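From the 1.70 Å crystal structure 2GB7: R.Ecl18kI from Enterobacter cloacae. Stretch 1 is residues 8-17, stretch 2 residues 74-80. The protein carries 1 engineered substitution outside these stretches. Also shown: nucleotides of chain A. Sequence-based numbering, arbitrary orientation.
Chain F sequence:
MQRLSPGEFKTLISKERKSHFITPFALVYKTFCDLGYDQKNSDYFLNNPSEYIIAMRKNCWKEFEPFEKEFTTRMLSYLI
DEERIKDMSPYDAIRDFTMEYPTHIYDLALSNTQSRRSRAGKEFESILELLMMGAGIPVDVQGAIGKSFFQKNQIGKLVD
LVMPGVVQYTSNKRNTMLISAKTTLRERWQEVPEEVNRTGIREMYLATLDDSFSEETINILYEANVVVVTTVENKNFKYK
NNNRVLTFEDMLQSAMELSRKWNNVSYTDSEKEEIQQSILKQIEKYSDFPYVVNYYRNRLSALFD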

# COMPACT_ATOMS: atom_id res chain seq x y z
N GLU F 8 24.02 6.00 9.17
CA GLU F 8 24.18 7.28 9.85
C GLU F 8 23.35 8.38 9.20
O GLU F 8 22.78 9.21 9.89
CB GLU F 8 25.66 7.66 9.92
CG GLU F 8 26.38 6.88 11.00
CD GLU F 8 27.86 6.70 10.74
OE1 GLU F 8 28.47 7.56 10.06
OE2 GLU F 8 28.41 5.69 11.22
N PHE F 9 23.30 8.36 7.86
CA PHE F 9 22.56 9.33 7.07
C PHE F 9 21.07 9.17 7.35
O PHE F 9 20.35 10.16 7.54
CB PHE F 9 22.87 9.14 5.59
CG PHE F 9 22.42 10.29 4.70
CD1 PHE F 9 22.62 11.62 5.08
CD2 PHE F 9 21.87 10.03 3.45
CE1 PHE F 9 22.23 12.66 4.23
CE2 PHE F 9 21.47 11.06 2.60
CZ PHE F 9 21.66 12.38 2.99
N LYS F 10 20.60 7.92 7.42
CA LYS F 10 19.20 7.65 7.78
C LYS F 10 18.85 8.23 9.14
O LYS F 10 17.77 8.83 9.32
CB LYS F 10 18.89 6.16 7.76
CG LYS F 10 18.87 5.53 6.38
CD LYS F 10 18.55 4.05 6.51
CE LYS F 10 19.56 3.19 5.78
NZ LYS F 10 19.30 1.73 5.99
N THR F 11 19.75 8.05 10.11
CA THR F 11 19.51 8.52 11.47
C THR F 11 19.43 10.05 11.53
O THR F 11 18.55 10.61 12.19
CB THR F 11 20.55 7.96 12.44
OG1 THR F 11 20.41 6.53 12.48
CG2 THR F 11 20.34 8.51 13.85
N LEU F 12 20.34 10.70 10.81
CA LEU F 12 20.33 12.14 10.68
C LEU F 12 19.04 12.63 10.01
O LEU F 12 18.43 13.60 10.47
CB LEU F 12 21.58 12.61 9.92
CG LEU F 12 21.66 14.06 9.47
CD1 LEU F 12 21.74 15.03 10.64
CD2 LEU F 12 22.86 14.22 8.54
N ILE F 13 18.62 11.96 8.93
CA ILE F 13 17.44 12.38 8.16
C ILE F 13 16.20 12.36 9.06
O ILE F 13 15.42 13.31 9.07
CB ILE F 13 17.23 11.50 6.88
CG1 ILE F 13 18.31 11.73 5.82
CG2 ILE F 13 15.85 11.75 6.24
CD1 ILE F 13 18.35 10.66 4.76
N SER F 14 16.07 11.29 9.83
CA SER F 14 14.97 11.15 10.78
C SER F 14 14.99 12.19 11.89
O SER F 14 13.96 12.75 12.25
CB SER F 14 14.98 9.74 11.38
OG SER F 14 14.57 8.81 10.40
N LYS F 15 16.19 12.47 12.41
CA LYS F 15 16.37 13.49 13.44
C LYS F 15 15.97 14.85 12.91
O LYS F 15 15.23 15.59 13.56
CB LYS F 15 17.82 13.49 13.93
CG LYS F 15 18.11 14.42 15.12
CD LYS F 15 19.58 14.32 15.50
CE LYS F 15 20.03 15.47 16.40
NZ LYS F 15 19.98 15.14 17.87
N GLU F 16 16.44 15.16 11.70
CA GLU F 16 16.20 16.45 11.07
C GLU F 16 14.77 16.62 10.66
O GLU F 16 14.24 17.71 10.78
CB GLU F 16 17.10 16.63 9.84
CG GLU F 16 18.59 16.76 10.19
CD GLU F 16 18.96 18.11 10.78
OE1 GLU F 16 20.09 18.22 11.32
OE2 GLU F 16 18.17 19.08 10.68
N ARG F 17 14.15 15.56 10.14
CA ARG F 17 12.74 15.63 9.74
C ARG F 17 11.85 15.95 10.93
O ARG F 17 10.95 16.79 10.83
CB ARG F 17 12.28 14.33 9.08
CG ARG F 17 10.97 14.50 8.31
CD ARG F 17 10.46 13.21 7.68
NE ARG F 17 11.46 12.57 6.83
CZ ARG F 17 11.71 12.90 5.57
NH1 ARG F 17 11.06 13.91 5.00
NH2 ARG F 17 12.66 12.24 4.90
P DC A 9 7.36 11.49 9.05
OP1 DC A 9 7.10 12.73 8.29
OP2 DC A 9 8.46 11.45 10.05
O5' DC A 9 5.99 11.07 9.76
C5' DC A 9 4.77 11.15 9.04
C4' DC A 9 3.61 10.73 9.90
O4' DC A 9 3.66 9.30 10.11
C3' DC A 9 3.56 11.36 11.29
O3' DC A 9 2.20 11.55 11.69
C2' DC A 9 4.13 10.27 12.18
C1' DC A 9 3.61 9.02 11.50
N1 DC A 9 4.39 7.79 11.73
C2 DC A 9 3.73 6.56 11.74
O2 DC A 9 2.50 6.54 11.53
N3 DC A 9 4.44 5.43 11.96
C4 DC A 9 5.75 5.50 12.17
N4 DC A 9 6.41 4.36 12.38
C5 DC A 9 6.45 6.74 12.17
C6 DC A 9 5.74 7.85 11.95
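Stretch 2, residues 74-80: RMLSYLI

Stretch 2 reaches the helix of residues 8-17 as the last part of a helix that then gives way to a turn, and Met75 has the largest area covered by the other stretch. Its chain runs roughly antiparallel to the helix of residues 8-17. The nearest CA atoms across the stretches are those of Ile13 and Met75, 6.9 Å apart. No hydrogen bond crosses between the stretches; the contact is made by packing, and together the two sides bury 385 Å².

Arg74 opens the stretch in helical conformation, and its side chain stays clear of the other helix. Met75 follows with CA-to-CB pointing toward stretch 1 and all three chi angles in the m well. In this conformation it is a knob, seated among Phe9, Leu12, Ile13 and Glu16, the i, i+3, i+4 and i+7 positions of one helix face. Its methyl CE is in tight contact with Ile13 CG1 at 3.1 Å, and lies 3.6 Å from Leu12 CG and 4.0 Å from Phe9 CE1. The sulfur faces the aliphatic part of an acidic residue, with Met75 SD 3.9 Å from Glu16 CG. The backbone joins in as well: Met75 O approaches the edge of the Phe9 ring, 3.2 Å from CE1, while also accepting the backbone hydrogen bond from Tyr78 N at 3.2 Å.

Leu76 starts away from stretch 1 at CA-to-CB, and its closest approach is through the backbone, Leu76 N to Phe9 CZ at 4.4 Å, again at the ring edge. Ser77 points away and makes no contact. From Ser77 to Ile80 the chain forms a type I beta turn, closed by a weak hydrogen bond from Ile80 N to Ser77 O at 3.3 Å.

The turn brings two successive side chains, Tyr78 and Leu79, back toward the helix. Leu12 CD2 sits over one face of the Tyr78 ring, 3.6 Å from the ring centroid and 12° off the normal, a CH-pi contact. Farther along the same side chain, Tyr78 OH is 3.5 Å from Glu16 OE1, close but not a hydrogen bond. Leu79 gives the reciprocal arrangement: here stretch 2 supplies the methyl and stretch 1 the ring, with Leu79 CD2 lying 4.0 Å from the centroid of the Phe9 ring and 3.9 Å from Phe9 CD1. Ile80 ends the stretch out of reach.

The rule to read here is economical: one methionine sits among four residues of the helix, and two methyl-on-ring contacts follow it in sequence, the turn giving the ring in one (Tyr78) and the methyl in the other (Leu79).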

# COMPACT_ATOMS: atom_id res chain seq x y z
N ARG F 74 19.47 20.29 1.75
CA ARG F 74 20.25 20.38 2.98
C ARG F 74 20.79 19.03 3.41
O ARG F 74 21.96 18.93 3.78
CB ARG F 74 19.45 21.03 4.10
CG ARG F 74 20.27 21.48 5.29
CD ARG F 74 19.54 22.52 6.12
NE ARG F 74 19.16 23.69 5.33
CZ ARG F 74 17.95 23.93 4.81
NH1 ARG F 74 16.91 23.09 5.01
NH2 ARG F 74 17.76 25.04 4.10
N MET F 75 19.94 18.01 3.34
CA MET F 75 20.38 16.66 3.67
C MET F 75 21.51 16.23 2.76
O MET F 75 22.52 15.72 3.23
CB MET F 75 19.21 15.67 3.63
CG MET F 75 18.20 15.93 4.72
SD MET F 75 18.90 16.06 6.37
CE MET F 75 19.61 14.45 6.59
N LEU F 76 21.35 16.47 1.46
CA LEU F 76 22.38 16.07 0.50
C LEU F 76 23.70 16.77 0.76
O LEU F 76 24.77 16.24 0.45
CB LEU F 76 21.91 16.35 -0.93
CG LEU F 76 20.84 15.42 -1.50
CD1 LEU F 76 20.36 15.90 -2.87
CD2 LEU F 76 21.36 13.99 -1.59
N SER F 77 23.66 17.96 1.33
CA SER F 77 24.92 18.70 1.46
C SER F 77 25.83 18.12 2.58
O SER F 77 27.05 18.35 2.60
CB SER F 77 24.63 20.19 1.56
OG SER F 77 23.79 20.57 0.47
N TYR F 78 25.24 17.31 3.46
CA TYR F 78 25.98 16.54 4.47
C TYR F 78 26.89 15.44 3.91
O TYR F 78 27.69 14.85 4.65
CB TYR F 78 25.01 15.88 5.44
CG TYR F 78 24.53 16.74 6.57
CD1 TYR F 78 23.30 17.39 6.48
CD2 TYR F 78 25.28 16.88 7.74
CE1 TYR F 78 22.82 18.16 7.53
CE2 TYR F 78 24.81 17.66 8.80
CZ TYR F 78 23.57 18.29 8.68
OH TYR F 78 23.07 19.07 9.70
N LEU F 79 26.74 15.12 2.63
CA LEU F 79 27.59 14.11 2.03
C LEU F 79 28.66 14.69 1.09
O LEU F 79 29.51 13.96 0.58
CB LEU F 79 26.79 13.14 1.17
CG LEU F 79 25.54 12.49 1.77
CD1 LEU F 79 24.81 11.73 0.64
CD2 LEU F 79 25.88 11.58 2.94
N ILE F 80 28.59 15.99 0.84
CA ILE F 80 29.62 16.63 0.03
C ILE F 80 30.96 16.59 0.77
O ILE F 80 31.05 16.96 1.94
CB ILE F 80 29.27 18.08 -0.37
CG1 ILE F 80 27.93 18.13 -1.10
CG2 ILE F 80 30.33 18.63 -1.31
CD1 ILE F 80 27.45 19.55 -1.38